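Local structure of CCMAN5 (Cellulosimicrobium cellulans, 2XSG) at residues L79-T84 and P157-D162; A212-W217 and A236-D241; D591-Y596 and F678-G683; Q686-S691 and N733-Y738. The protein hydrolyses alpha-mannosidic linkages as a family 92 glycoside hydrolase with bound calcium, and probably uncovers mannose-6-phosphate on yeast-made glycans by removing a capping mannose. All blocks are in the same frame, centred on the assembly; numbering follows the deposited sequence.

The four contacts form two pairs on opposite sides of the chain's centre. Contacts 1 and 2, with centres about 9 Å apart, belong to one antiparallel sheet of the N-terminal domain, in which strands 158-162 and 235-240 are neighbours; Val161 N lies 2.7 Å from Ala236 O, a probable hydrogen bond. Contacts 3 and 4, with centres about 11 Å apart, lie in the catalytic region and meet where strand 677-678 runs beside strand 686-689. The contacts follow one another along the chain, each closing before the next opens. Centres of contacts 1 and 3 are about 46 Å apart; the first pair builds the N-terminal sheet, the second the packing of the catalytic part.

Contact 1. Residues L79-T84 and P157-D162; sequences LLVVPT and PSLVVD
Strands 80-84 and 158-162 run antiparallel, their axes at 157°, with Leu80/Asp162, Val82/Val160 and Thr84/Ser158 as hydrogen-bonded pairs. The first pair is gripped at both ends: Asp162 N gives a nearly straight bond (171°) to Leu80 O at 2.7 Å, and Leu80 N returns one to Asp162 O at 3.0 Å. At the far end the return bond from Ser158 N to Thr84 O is bent and weak.

Asp162 can be followed outward. Its CB meets Leu80 O at 3.7 Å and sits 4.1 Å from CB of Leu80, its direct pair. CG is anti to the backbone N (chi1 -166°), beside the carbonyl carbon. OD1 accepts a hydrogen bond from Glu164 N, while OD2 takes one from Tyr97 OH and forms a salt bridge with Arg91, so both oxygens of this buried acid are engaged and its charged form is probably favoured. A water accepts from Leu79 N at 2.6 Å and donates to Asp162 O, prolonging the join beyond the last strand pair.

The face bearing Val81, Pro83, Leu159 and Val161 is lined across the pair by aliphatic groups. Leu159 swings CD2 across to Pro83 CB at 3.8 Å, with Val81 CG1 at 4.3 Å. From the residue just before the strand, Leu79 CD2 lies alongside Val161 CG1 at 4.0 Å. Tyr149 of strand 144-150 and Ile248 and Leu250 of strand 248-255 pack against this face. A sheet laid by such a face on a second antiparallel sheet is the arrangement of a beta-sandwich, here in the N-terminal domain of family 92.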
loop_
_atom_site.group_PDB
_atom_site.type_symbol
_atom_site.label_atom_id
_atom_site.label_comp_id
_atom_site.label_asym_id
_atom_site.label_seq_id
_atom_site.Cartn_x
_atom_site.Cartn_y
_atom_site.Cartn_z
ATOM N N LEU A 79 -6.004 19.944 -3.982
ATOM C CA LEU A 79 -5.636 20.780 -5.114
ATOM C C LEU A 79 -6.326 20.297 -6.393
ATOM O O LEU A 79 -5.703 19.649 -7.236
ATOM C CB LEU A 79 -4.118 20.832 -5.287
ATOM C CG LEU A 79 -3.468 22.126 -5.800
ATOM C CD1 LEU A 79 -1.993 22.175 -5.385
ATOM C CD2 LEU A 79 -3.605 22.265 -7.318
ATOM N N LEU A 80 -7.609 20.623 -6.514
ATOM C CA LEU A 80 -8.404 20.184 -7.645
ATOM C C LEU A 80 -8.318 21.206 -8.761
ATOM O O LEU A 80 -8.664 22.377 -8.572
ATOM C CB LEU A 80 -9.863 19.912 -7.229
ATOM C CG LEU A 80 -10.857 19.476 -8.323
ATOM C CD1 LEU A 80 -10.569 18.057 -8.799
ATOM C CD2 LEU A 80 -12.300 19.589 -7.810
ATOM N N VAL A 81 -7.833 20.761 -9.915
ATOM C CA VAL A 81 -7.765 21.597 -11.118
ATOM C C VAL A 81 -8.824 21.150 -12.136
ATOM O O VAL A 81 -8.798 20.020 -12.604
ATOM C CB VAL A 81 -6.356 21.545 -11.755
ATOM C CG1 VAL A 81 -6.331 22.256 -13.143
ATOM C CG2 VAL A 81 -5.276 22.119 -10.783
ATOM N N VAL A 82 -9.751 22.053 -12.450
ATOM C CA VAL A 82 -10.902 21.766 -13.288
ATOM C C VAL A 82 -10.897 22.651 -14.541
ATOM O O VAL A 82 -11.046 23.878 -14.424
ATOM C CB VAL A 82 -12.245 22.025 -12.526
ATOM C CG1 VAL A 82 -13.447 21.704 -13.413
ATOM C CG2 VAL A 82 -12.314 21.210 -11.244
ATOM N N PRO A 83 -10.761 22.043 -15.739
ATOM C CA PRO A 83 -10.864 22.817 -16.975
ATOM C C PRO A 83 -12.327 23.125 -17.314
ATOM O O PRO A 83 -13.201 22.268 -17.138
ATOM C CB PRO A 83 -10.263 21.871 -18.020
ATOM C CG PRO A 83 -10.611 20.507 -17.510
ATOM C CD PRO A 83 -10.499 20.616 -16.013
ATOM N N THR A 84 -12.587 24.342 -17.785
ATOM C CA THR A 84 -13.947 24.757 -18.114
ATOM C C THR A 84 -13.959 25.912 -19.112
ATOM O O THR A 84 -13.011 26.708 -19.158
ATOM C CB THR A 84 -14.740 25.140 -16.852
ATOM O OG1 THR A 84 -16.101 25.392 -17.204
ATOM C CG2 THR A 84 -14.139 26.372 -16.157
ATOM N N PRO A 157 -10.820 29.638 -22.453
ATOM C CA PRO A 157 -10.357 28.595 -21.535
ATOM C C PRO A 157 -10.202 29.113 -20.114
ATOM O O PRO A 157 -9.840 30.279 -19.889
ATOM C CB PRO A 157 -8.968 28.222 -22.087
ATOM C CG PRO A 157 -8.966 28.704 -23.512
ATOM C CD PRO A 157 -9.759 29.992 -23.415
ATOM N N SER A 158 -10.500 28.247 -19.158
ATOM C CA SER A 158 -10.307 28.592 -17.765
ATOM C C SER A 158 -9.951 27.337 -16.962
ATOM O O SER A 158 -10.375 26.224 -17.294
ATOM C CB SER A 158 -11.568 29.272 -17.230
ATOM O OG SER A 158 -11.505 29.394 -15.832
ATOM N N LEU A 159 -9.151 27.520 -15.924
ATOM C CA LEU A 159 -8.866 26.441 -15.004
ATOM C C LEU A 159 -9.225 26.933 -13.622
ATOM O O LEU A 159 -8.756 27.991 -13.203
ATOM C CB LEU A 159 -7.378 26.052 -15.053
ATOM C CG LEU A 159 -6.815 25.489 -16.362
ATOM C CD1 LEU A 159 -5.341 25.174 -16.227
ATOM C CD2 LEU A 159 -7.556 24.221 -16.772
ATOM N N VAL A 160 -10.080 26.185 -12.941
ATOM C CA VAL A 160 -10.419 26.462 -11.560
ATOM C C VAL A 160 -9.410 25.691 -10.722
ATOM O O VAL A 160 -9.185 24.495 -10.980
ATOM C CB VAL A 160 -11.839 25.977 -11.230
ATOM C CG1 VAL A 160 -12.104 26.037 -9.734
ATOM C CG2 VAL A 160 -12.874 26.802 -11.995
ATOM N N VAL A 161 -8.800 26.367 -9.752
ATOM C CA VAL A 161 -7.914 25.703 -8.808
ATOM C C VAL A 161 -8.661 25.717 -7.470
ATOM O O VAL A 161 -8.722 26.741 -6.815
ATOM C CB VAL A 161 -6.524 26.407 -8.726
ATOM C CG1 VAL A 161 -5.584 25.687 -7.765
ATOM C CG2 VAL A 161 -5.882 26.541 -10.117
ATOM N N ASP A 162 -9.259 24.585 -7.106
ATOM C CA ASP A 162 -10.090 24.477 -5.906
ATOM C C ASP A 162 -9.268 23.916 -4.739
ATOM O O ASP A 162 -8.819 22.742 -4.759
ATOM C CB ASP A 162 -11.291 23.589 -6.209
ATOM C CG ASP A 162 -12.377 23.680 -5.165
ATOM O OD1 ASP A 162 -12.082 23.830 -3.960
ATOM O OD2 ASP A 162 -13.558 23.611 -5.543
HETATM O O HOH W 1 -7.824 21.138 -2.476
#

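Contact 2. Residues A212-W217 and A236-D241; sequences ATVQTW and AILTFD
Four backbone hydrogen bonds join Ile237 to Gln215 and Thr239 to Thr213, the shortest being Ile237 N to Gln215 O at 2.7 Å, with the donor nearly along the C=O axis. The return bond, Gln215 N to Ile237 O, is longer at 3.1 Å. They define two antiparallel neighbours in a sheet of the N-terminal beta-sandwich, the axes of the segments 212-217 and 236-240 lying at 163°. Leu238 O faces the next strand, where it accepts from Ser158 OG.

On the face carrying Val214, Leu238 and Ala236, Val214 places CG2 anti to the backbone N. This branch touches Ala236 CB at 4.0 Å and Leu238 CD2 at 4.1 Å. Farther along that face Ala212 CB sits over the Phe240 ring, 4.0 Å from the centroid and 27° off the normal, a CH-pi contact. Thr213 and Thr239 cross obliquely on the other face, which is more open to solvent.

Trp217 finishes the strand with CG between the backbone N and the carbonyl carbon (chi1 78°), folding the indole back over the neighbouring strand. Asp233 OD1 holds NE1, while Ala236 N lies over one ring face near the rim and Ile237 CG1 meets CZ3 in the ring plane at 3.7 Å.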
loop_
_atom_site.group_PDB
_atom_site.type_symbol
_atom_site.label_atom_id
_atom_site.label_comp_id
_atom_site.label_asym_id
_atom_site.label_seq_id
_atom_site.Cartn_x
_atom_site.Cartn_y
_atom_site.Cartn_z
ATOM N N ALA A 212 -2.472 34.617 -18.308
ATOM C CA ALA A 212 -3.772 34.406 -17.685
ATOM C C ALA A 212 -4.078 35.564 -16.753
ATOM O O ALA A 212 -3.161 36.223 -16.273
ATOM C CB ALA A 212 -3.788 33.071 -16.914
ATOM N N THR A 213 -5.364 35.835 -16.535
ATOM C CA THR A 213 -5.777 36.719 -15.457
ATOM C C THR A 213 -6.385 35.826 -14.378
ATOM O O THR A 213 -6.648 34.650 -14.613
ATOM C CB THR A 213 -6.792 37.808 -15.896
ATOM O OG1 THR A 213 -7.939 37.188 -16.490
ATOM C CG2 THR A 213 -6.143 38.822 -16.878
ATOM N N VAL A 214 -6.623 36.378 -13.203
ATOM C CA VAL A 214 -6.963 35.525 -12.068
ATOM C C VAL A 214 -7.832 36.225 -11.017
ATOM O O VAL A 214 -7.701 37.431 -10.766
ATOM C CB VAL A 214 -5.658 34.902 -11.461
ATOM C CG1 VAL A 214 -4.670 35.987 -11.105
ATOM C CG2 VAL A 214 -5.946 33.949 -10.279
ATOM N N GLN A 215 -8.761 35.459 -10.458
ATOM C CA GLN A 215 -9.571 35.876 -9.336
ATOM C C GLN A 215 -9.502 34.793 -8.274
ATOM O O GLN A 215 -9.280 33.614 -8.589
ATOM C CB GLN A 215 -11.010 36.074 -9.774
ATOM C CG GLN A 215 -11.187 37.291 -10.668
ATOM C CD GLN A 215 -12.640 37.610 -10.923
ATOM O OE1 GLN A 215 -13.406 36.769 -11.403
ATOM N NE2 GLN A 215 -13.033 38.841 -10.600
ATOM N N THR A 216 -9.683 35.185 -7.017
ATOM C CA THR A 216 -9.605 34.227 -5.922
ATOM C C THR A 216 -10.884 34.246 -5.130
ATOM O O THR A 216 -11.686 35.161 -5.283
ATOM C CB THR A 216 -8.443 34.538 -4.981
ATOM O OG1 THR A 216 -8.654 35.825 -4.383
ATOM C CG2 THR A 216 -7.111 34.514 -5.746
ATOM N N TRP A 217 -11.069 33.231 -4.300
ATOM C CA TRP A 217 -12.155 33.216 -3.317
ATOM C C TRP A 217 -11.685 32.736 -1.942
ATOM O O TRP A 217 -10.732 31.971 -1.837
ATOM C CB TRP A 217 -13.335 32.371 -3.799
ATOM C CG TRP A 217 -13.137 30.891 -3.670
ATOM C CD1 TRP A 217 -13.226 30.152 -2.530
ATOM C CD2 TRP A 217 -12.836 29.966 -4.722
ATOM N NE1 TRP A 217 -12.992 28.825 -2.801
ATOM C CE2 TRP A 217 -12.752 28.682 -4.138
ATOM C CE3 TRP A 217 -12.642 30.096 -6.106
ATOM C CZ2 TRP A 217 -12.487 27.529 -4.883
ATOM C CZ3 TRP A 217 -12.361 28.945 -6.855
ATOM C CH2 TRP A 217 -12.294 27.680 -6.237
ATOM N N ALA A 236 -8.654 29.720 -6.620
ATOM C CA ALA A 236 -8.340 30.691 -7.665
ATOM C C ALA A 236 -8.909 30.228 -9.003
ATOM O O ALA A 236 -9.034 29.029 -9.256
ATOM C CB ALA A 236 -6.831 30.907 -7.763
ATOM N N ILE A 237 -9.287 31.186 -9.842
ATOM C CA ILE A 237 -9.787 30.878 -11.179
ATOM C C ILE A 237 -8.905 31.588 -12.194
ATOM O O ILE A 237 -8.760 32.811 -12.155
ATOM C CB ILE A 237 -11.285 31.250 -11.344
ATOM C CG1 ILE A 237 -12.110 30.551 -10.228
ATOM C CG2 ILE A 237 -11.784 30.878 -12.735
ATOM C CD1 ILE A 237 -13.616 30.737 -10.308
ATOM N N LEU A 238 -8.271 30.796 -13.051
ATOM C CA LEU A 238 -7.393 31.305 -14.099
ATOM C C LEU A 238 -8.184 31.395 -15.389
ATOM O O LEU A 238 -8.866 30.446 -15.752
ATOM C CB LEU A 238 -6.201 30.356 -14.301
ATOM C CG LEU A 238 -5.296 30.116 -13.081
ATOM C CD1 LEU A 238 -4.591 28.755 -13.156
ATOM C CD2 LEU A 238 -4.281 31.263 -12.899
ATOM N N THR A 239 -8.086 32.528 -16.076
ATOM C CA THR A 239 -8.766 32.738 -17.354
ATOM C C THR A 239 -7.728 33.104 -18.418
ATOM O O THR A 239 -6.882 33.994 -18.206
ATOM C CB THR A 239 -9.872 33.814 -17.248
ATOM O OG1 THR A 239 -10.790 33.455 -16.204
ATOM C CG2 THR A 239 -10.653 33.937 -18.561
ATOM N N PHE A 240 -7.801 32.394 -19.544
ATOM C CA PHE A 240 -6.854 32.522 -20.647
ATOM C C PHE A 240 -7.479 33.212 -21.864
ATOM O O PHE A 240 -8.699 33.339 -21.965
ATOM C CB PHE A 240 -6.314 31.135 -21.038
ATOM C CG PHE A 240 -5.686 30.402 -19.899
ATOM C CD1 PHE A 240 -6.471 29.664 -19.003
ATOM C CD2 PHE A 240 -4.311 30.486 -19.677
ATOM C CE1 PHE A 240 -5.881 28.995 -17.920
ATOM C CE2 PHE A 240 -3.719 29.816 -18.600
ATOM C CZ PHE A 240 -4.504 29.070 -17.726
ATOM N N ASP A 241 -6.623 33.658 -22.780
ATOM C CA ASP A 241 -7.084 34.204 -24.050
ATOM C C ASP A 241 -7.607 33.095 -24.984
ATOM O O ASP A 241 -6.971 32.039 -25.104
ATOM C CB ASP A 241 -5.949 34.966 -24.739
ATOM C CG ASP A 241 -6.462 35.933 -25.788
ATOM O OD1 ASP A 241 -6.575 37.141 -25.474
ATOM O OD2 ASP A 241 -6.802 35.491 -26.909
#

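Contact 3. Residues D591-Y596 and F678-G683; sequences DLQAPY and FPVTAG
Phe678 loses the most surface here, and its principal partner is Tyr596. The two rings form an offset stack, nearly parallel at 8° with centroids 4.2 Å apart. The slide between them puts Phe678 CB, not the ring, over the middle of the tyrosine, 3.5 Å from its centroid, a CH-pi contact. Tyr596 CE1 in turn lies over the phenylalanine face near its rim, 3.3 Å from Phe678 CD1. With CG anti to the backbone N (chi1 -175°), Phe678 brings the far end of its ring close to the turn at 591-594: CE2 is 3.4 Å from Gln593 CA, and CZ is 3.6 Å from Leu592 O. Pro679 CD covers the opposite face near the rim, so the ring is held between a tyrosine and a proline.

Val680 is the third large contributor. Its CG2 branch, anti to the carbonyl carbon, fits beside the stack against Tyr596 CB at 3.8 Å and Gln593 CB at 4.1 Å. No hydrogen bond crosses between the segments. Ala594 N bonds to Asp591 O, closing a type I turn, and Arg358 of helix 353-366 grips the carbonyls of Pro679 and Val680. Helices 604-616 and 665-675 add Ala611 and Met669 around the aromatic pair.

The turn begins two residues after the calcium ligand Glu589, and the side chain of Leu592 is about 8 Å from the calcium. The contact is an offset aromatic stack joining two loops near the calcium site of the catalytic domain, probably an (alpha/alpha)6 barrel as expected for family 92.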
loop_
_atom_site.group_PDB
_atom_site.type_symbol
_atom_site.label_atom_id
_atom_site.label_comp_id
_atom_site.label_asym_id
_atom_site.label_seq_id
_atom_site.Cartn_x
_atom_site.Cartn_y
_atom_site.Cartn_z
ATOM N N ASP A 591 -4.489 -12.760 8.169
ATOM C CA ASP A 591 -3.863 -14.075 7.987
ATOM C C ASP A 591 -3.269 -14.266 6.591
ATOM O O ASP A 591 -3.383 -15.340 5.998
ATOM C CB ASP A 591 -4.781 -15.221 8.450
ATOM C CG ASP A 591 -6.046 -15.369 7.607
ATOM O OD1 ASP A 591 -6.645 -14.364 7.172
ATOM O OD2 ASP A 591 -6.456 -16.528 7.396
ATOM N N LEU A 592 -2.601 -13.214 6.093
ATOM C CA LEU A 592 -1.940 -13.237 4.779
ATOM C C LEU A 592 -0.970 -14.400 4.626
ATOM O O LEU A 592 -0.809 -14.952 3.524
ATOM C CB LEU A 592 -1.126 -11.962 4.540
ATOM C CG LEU A 592 -1.655 -10.713 3.839
ATOM C CD1 LEU A 592 -0.572 -9.610 3.875
ATOM C CD2 LEU A 592 -2.096 -11.002 2.404
ATOM N N GLN A 593 -0.287 -14.721 5.724
ATOM C CA GLN A 593 0.740 -15.750 5.718
ATOM C C GLN A 593 0.156 -17.152 5.765
ATOM O O GLN A 593 0.876 -18.113 5.535
ATOM C CB GLN A 593 1.717 -15.544 6.887
ATOM C CG GLN A 593 1.253 -16.058 8.242
ATOM C CD GLN A 593 0.215 -15.200 8.928
ATOM O OE1 GLN A 593 -0.501 -14.404 8.300
ATOM N NE2 GLN A 593 0.113 -15.364 10.249
ATOM N N ALA A 594 -1.136 -17.277 6.074
ATOM C CA ALA A 594 -1.722 -18.606 6.364
ATOM C C ALA A 594 -1.538 -19.662 5.272
ATOM O O ALA A 594 -1.313 -20.821 5.591
ATOM C CB ALA A 594 -3.174 -18.502 6.765
ATOM N N PRO A 595 -1.642 -19.275 3.978
ATOM C CA PRO A 595 -1.416 -20.284 2.936
ATOM C C PRO A 595 -0.037 -20.908 2.928
ATOM O O PRO A 595 0.116 -22.026 2.457
ATOM C CB PRO A 595 -1.646 -19.514 1.634
ATOM C CG PRO A 595 -2.534 -18.368 2.034
ATOM C CD PRO A 595 -2.186 -18.021 3.423
ATOM N N TYR A 596 0.953 -20.196 3.459
ATOM C CA TYR A 596 2.322 -20.687 3.494
ATOM C C TYR A 596 2.661 -21.477 4.761
ATOM O O TYR A 596 3.809 -21.889 4.936
ATOM C CB TYR A 596 3.310 -19.525 3.304
ATOM C CG TYR A 596 3.127 -18.787 1.991
ATOM C CD1 TYR A 596 2.222 -17.733 1.883
ATOM C CD2 TYR A 596 3.861 -19.149 0.858
ATOM C CE1 TYR A 596 2.043 -17.056 0.674
ATOM C CE2 TYR A 596 3.685 -18.484 -0.353
ATOM C CZ TYR A 596 2.782 -17.438 -0.434
ATOM O OH TYR A 596 2.613 -16.772 -1.628
ATOM N N PHE A 678 7.792 -15.882 0.177
ATOM C CA PHE A 678 6.876 -15.124 1.027
ATOM C C PHE A 678 7.424 -14.918 2.440
ATOM O O PHE A 678 8.003 -15.843 3.022
ATOM C CB PHE A 678 5.545 -15.858 1.112
ATOM C CG PHE A 678 4.496 -15.101 1.861
ATOM C CD1 PHE A 678 3.672 -14.200 1.196
ATOM C CD2 PHE A 678 4.330 -15.280 3.223
ATOM C CE1 PHE A 678 2.702 -13.479 1.885
ATOM C CE2 PHE A 678 3.367 -14.560 3.914
ATOM C CZ PHE A 678 2.545 -13.664 3.241
ATOM N N PRO A 679 7.228 -13.708 3.015
ATOM C CA PRO A 679 7.744 -13.503 4.361
ATOM C C PRO A 679 6.716 -13.878 5.437
ATOM O O PRO A 679 5.967 -13.020 5.921
ATOM C CB PRO A 679 8.043 -11.997 4.380
ATOM C CG PRO A 679 6.957 -11.423 3.499
ATOM C CD PRO A 679 6.670 -12.464 2.442
ATOM N N VAL A 680 6.679 -15.141 5.826
ATOM C CA VAL A 680 5.853 -15.509 6.985
ATOM C C VAL A 680 6.300 -14.702 8.217
ATOM O O VAL A 680 5.509 -14.001 8.832
ATOM C CB VAL A 680 5.846 -17.050 7.245
ATOM C CG1 VAL A 680 5.218 -17.388 8.602
ATOM C CG2 VAL A 680 5.091 -17.757 6.114
ATOM N N THR A 681 7.584 -14.746 8.516
ATOM C CA THR A 681 8.122 -13.978 9.628
ATOM C C THR A 681 8.767 -12.695 9.126
ATOM O O THR A 681 9.935 -12.698 8.739
ATOM C CB THR A 681 9.134 -14.820 10.436
ATOM O OG1 THR A 681 8.547 -16.092 10.720
ATOM C CG2 THR A 681 9.484 -14.136 11.740
ATOM N N ALA A 682 7.983 -11.612 9.096
ATOM C CA ALA A 682 8.530 -10.279 8.971
ATOM C C ALA A 682 9.325 -10.058 10.249
ATOM O O ALA A 682 8.946 -10.554 11.316
ATOM C CB ALA A 682 7.418 -9.258 8.854
ATOM N N GLY A 683 10.434 -9.343 10.143
ATOM C CA GLY A 683 11.314 -9.171 11.286
ATOM C C GLY A 683 12.297 -10.319 11.429
ATOM O O GLY A 683 12.936 -10.468 12.469
#

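Contact 4. Residues Q686-S691 and N733-Y738; sequences QFQVGS and NTWVDY
Asn733 opens the segment by laying ND2 over one face of the Trp735 indole, while its OD1 accepts from Ala763 N. Thr734 O then takes a nearly straight bond (175°) from Val689 N at 2.8 Å, although the donor stands 44° above the carbonyl plane. Gln688 OE1 comes within 3.1 Å of Thr734 O, two acceptors facing each other. A water that also reaches Thr734 OG1 donates to Gln688 OE1 at 2.6 Å, and Asn599 ND2 gives that oxygen a second bond.

With CG between the backbone N and the carbonyl carbon, Trp735 has its indole between Asn733 and Gln686, and its NE1 binds Ala763 O. The Gln686 amide stacks on the face opposite Asn733, its plane 10° from the ring and its CD 3.5 Å from Trp735 CE3. Val736 forms the hydrogen-bonded antiparallel pair with Phe687, the bond from Val736 N to Phe687 O measuring 2.9 Å. Val736 CG1 rests against Val689 CG2 at 4.1 Å.

Asp737 is the N-cap of helix 738-742: OD1 receives Ala739 N, and OD2 bonds to Ser685 OG. Tyr738 starts the helix with CD1 3.7 Å from Phe687 CE2, ring edge to ring edge. Asn733 and Trp735 both bonded to Ala763, and Asp737 capping the helix, imply a short strand fixed by polar bonds around both its ends, with the helix dipole probably favouring ionised Asp737.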
loop_
_atom_site.group_PDB
_atom_site.type_symbol
_atom_site.label_atom_id
_atom_site.label_comp_id
_atom_site.label_asym_id
_atom_site.label_seq_id
_atom_site.Cartn_x
_atom_site.Cartn_y
_atom_site.Cartn_z
ATOM N N GLN A 686 14.139 -14.591 6.804
ATOM C CA GLN A 686 13.653 -15.766 6.039
ATOM C C GLN A 686 12.435 -15.541 5.129
ATOM O O GLN A 686 11.586 -14.669 5.396
ATOM C CB GLN A 686 13.399 -16.938 6.983
ATOM C CG GLN A 686 14.704 -17.540 7.520
ATOM C CD GLN A 686 14.481 -18.819 8.298
ATOM O OE1 GLN A 686 15.427 -19.367 8.872
ATOM N NE2 GLN A 686 13.249 -19.315 8.315
ATOM N N PHE A 687 12.368 -16.342 4.060
ATOM C CA PHE A 687 11.226 -16.357 3.149
ATOM C C PHE A 687 10.802 -17.785 2.937
ATOM O O PHE A 687 11.658 -18.660 2.842
ATOM C CB PHE A 687 11.565 -15.681 1.825
ATOM C CG PHE A 687 11.915 -14.243 1.986
ATOM C CD1 PHE A 687 10.918 -13.281 2.018
ATOM C CD2 PHE A 687 13.237 -13.848 2.163
ATOM C CE1 PHE A 687 11.224 -11.954 2.206
ATOM C CE2 PHE A 687 13.564 -12.497 2.353
ATOM C CZ PHE A 687 12.550 -11.555 2.362
ATOM N N GLN A 688 9.489 -18.012 2.905
ATOM C CA GLN A 688 8.937 -19.334 2.640
ATOM C C GLN A 688 8.699 -19.563 1.146
ATOM O O GLN A 688 8.200 -18.670 0.434
ATOM C CB GLN A 688 7.633 -19.550 3.424
ATOM C CG GLN A 688 7.831 -19.660 4.962
ATOM C CD GLN A 688 8.489 -20.970 5.372
ATOM O OE1 GLN A 688 8.207 -22.032 4.790
ATOM N NE2 GLN A 688 9.375 -20.908 6.373
ATOM N N VAL A 689 9.021 -20.781 0.700
ATOM C CA VAL A 689 8.858 -21.191 -0.688
ATOM C C VAL A 689 7.389 -21.480 -0.973
ATOM O O VAL A 689 6.715 -22.160 -0.184
ATOM C CB VAL A 689 9.724 -22.428 -1.015
ATOM C CG1 VAL A 689 9.327 -23.037 -2.359
ATOM C CG2 VAL A 689 11.205 -22.041 -1.026
ATOM N N GLY A 690 6.893 -20.939 -2.088
ATOM C CA GLY A 690 5.518 -21.193 -2.532
ATOM C C GLY A 690 5.465 -21.937 -3.855
ATOM O O GLY A 690 6.092 -22.990 -4.004
ATOM N N SER A 691 4.723 -21.376 -4.808
ATOM C CA SER A 691 4.597 -21.945 -6.145
ATOM C C SER A 691 4.930 -20.887 -7.198
ATOM O O SER A 691 4.029 -20.191 -7.682
ATOM C CB SER A 691 3.177 -22.495 -6.342
ATOM O OG SER A 691 2.997 -23.045 -7.642
ATOM N N ASN A 733 14.988 -27.583 1.373
ATOM C CA ASN A 733 14.344 -26.729 2.371
ATOM C C ASN A 733 13.213 -25.946 1.726
ATOM O O ASN A 733 13.283 -25.625 0.544
ATOM C CB ASN A 733 15.348 -25.768 3.032
ATOM C CG ASN A 733 16.389 -26.487 3.881
ATOM O OD1 ASN A 733 16.259 -27.664 4.205
ATOM N ND2 ASN A 733 17.430 -25.769 4.236
ATOM N N THR A 734 12.183 -25.641 2.509
ATOM C CA THR A 734 11.006 -24.922 2.029
ATOM C C THR A 734 11.045 -23.433 2.437
ATOM O O THR A 734 10.029 -22.736 2.414
ATOM C CB THR A 734 9.708 -25.620 2.483
ATOM O OG1 THR A 734 9.799 -25.953 3.877
ATOM C CG2 THR A 734 9.475 -26.918 1.657
ATOM N N TRP A 735 12.246 -22.975 2.796
ATOM C CA TRP A 735 12.533 -21.573 3.106
ATOM C C TRP A 735 13.932 -21.234 2.598
ATOM O O TRP A 735 14.808 -22.108 2.521
ATOM C CB TRP A 735 12.459 -21.321 4.619
ATOM C CG TRP A 735 13.449 -22.133 5.431
ATOM C CD1 TRP A 735 13.241 -23.373 5.979
ATOM C CD2 TRP A 735 14.799 -21.763 5.777
ATOM N NE1 TRP A 735 14.372 -23.794 6.643
ATOM C CE2 TRP A 735 15.345 -22.832 6.529
ATOM C CE3 TRP A 735 15.603 -20.638 5.516
ATOM C CZ2 TRP A 735 16.659 -22.804 7.041
ATOM C CZ3 TRP A 735 16.905 -20.607 6.025
ATOM C CH2 TRP A 735 17.422 -21.693 6.769
ATOM N N VAL A 736 14.146 -19.972 2.243
ATOM C CA VAL A 736 15.478 -19.509 1.883
ATOM C C VAL A 736 15.812 -18.226 2.649
ATOM O O VAL A 736 14.912 -17.444 3.008
ATOM C CB VAL A 736 15.655 -19.265 0.347
ATOM C CG1 VAL A 736 14.938 -20.327 -0.485
ATOM C CG2 VAL A 736 15.140 -17.906 -0.029
ATOM N N ASP A 737 17.105 -18.004 2.883
ATOM C CA ASP A 737 17.546 -16.790 3.553
ATOM C C ASP A 737 17.625 -15.625 2.587
ATOM O O ASP A 737 17.959 -15.804 1.404
ATOM C CB ASP A 737 18.889 -16.979 4.233
ATOM C CG ASP A 737 19.081 -16.008 5.386
ATOM O OD1 ASP A 737 19.873 -15.038 5.218
ATOM O OD2 ASP A 737 18.393 -16.201 6.429
ATOM N N TYR A 738 17.329 -14.433 3.106
ATOM C CA TYR A 738 17.480 -13.185 2.355
ATOM C C TYR A 738 18.863 -13.060 1.701
ATOM O O TYR A 738 18.977 -12.648 0.532
ATOM C CB TYR A 738 17.224 -12.001 3.279
ATOM C CG TYR A 738 17.387 -10.641 2.633
ATOM C CD1 TYR A 738 16.394 -10.116 1.812
ATOM C CD2 TYR A 738 18.537 -9.867 2.870
ATOM C CE1 TYR A 738 16.544 -8.858 1.229
ATOM C CE2 TYR A 738 18.701 -8.612 2.289
ATOM C CZ TYR A 738 17.698 -8.108 1.478
ATOM O OH TYR A 738 17.842 -6.876 0.898
HETATM O O HOH W 2 9.722 -24.068 5.457
#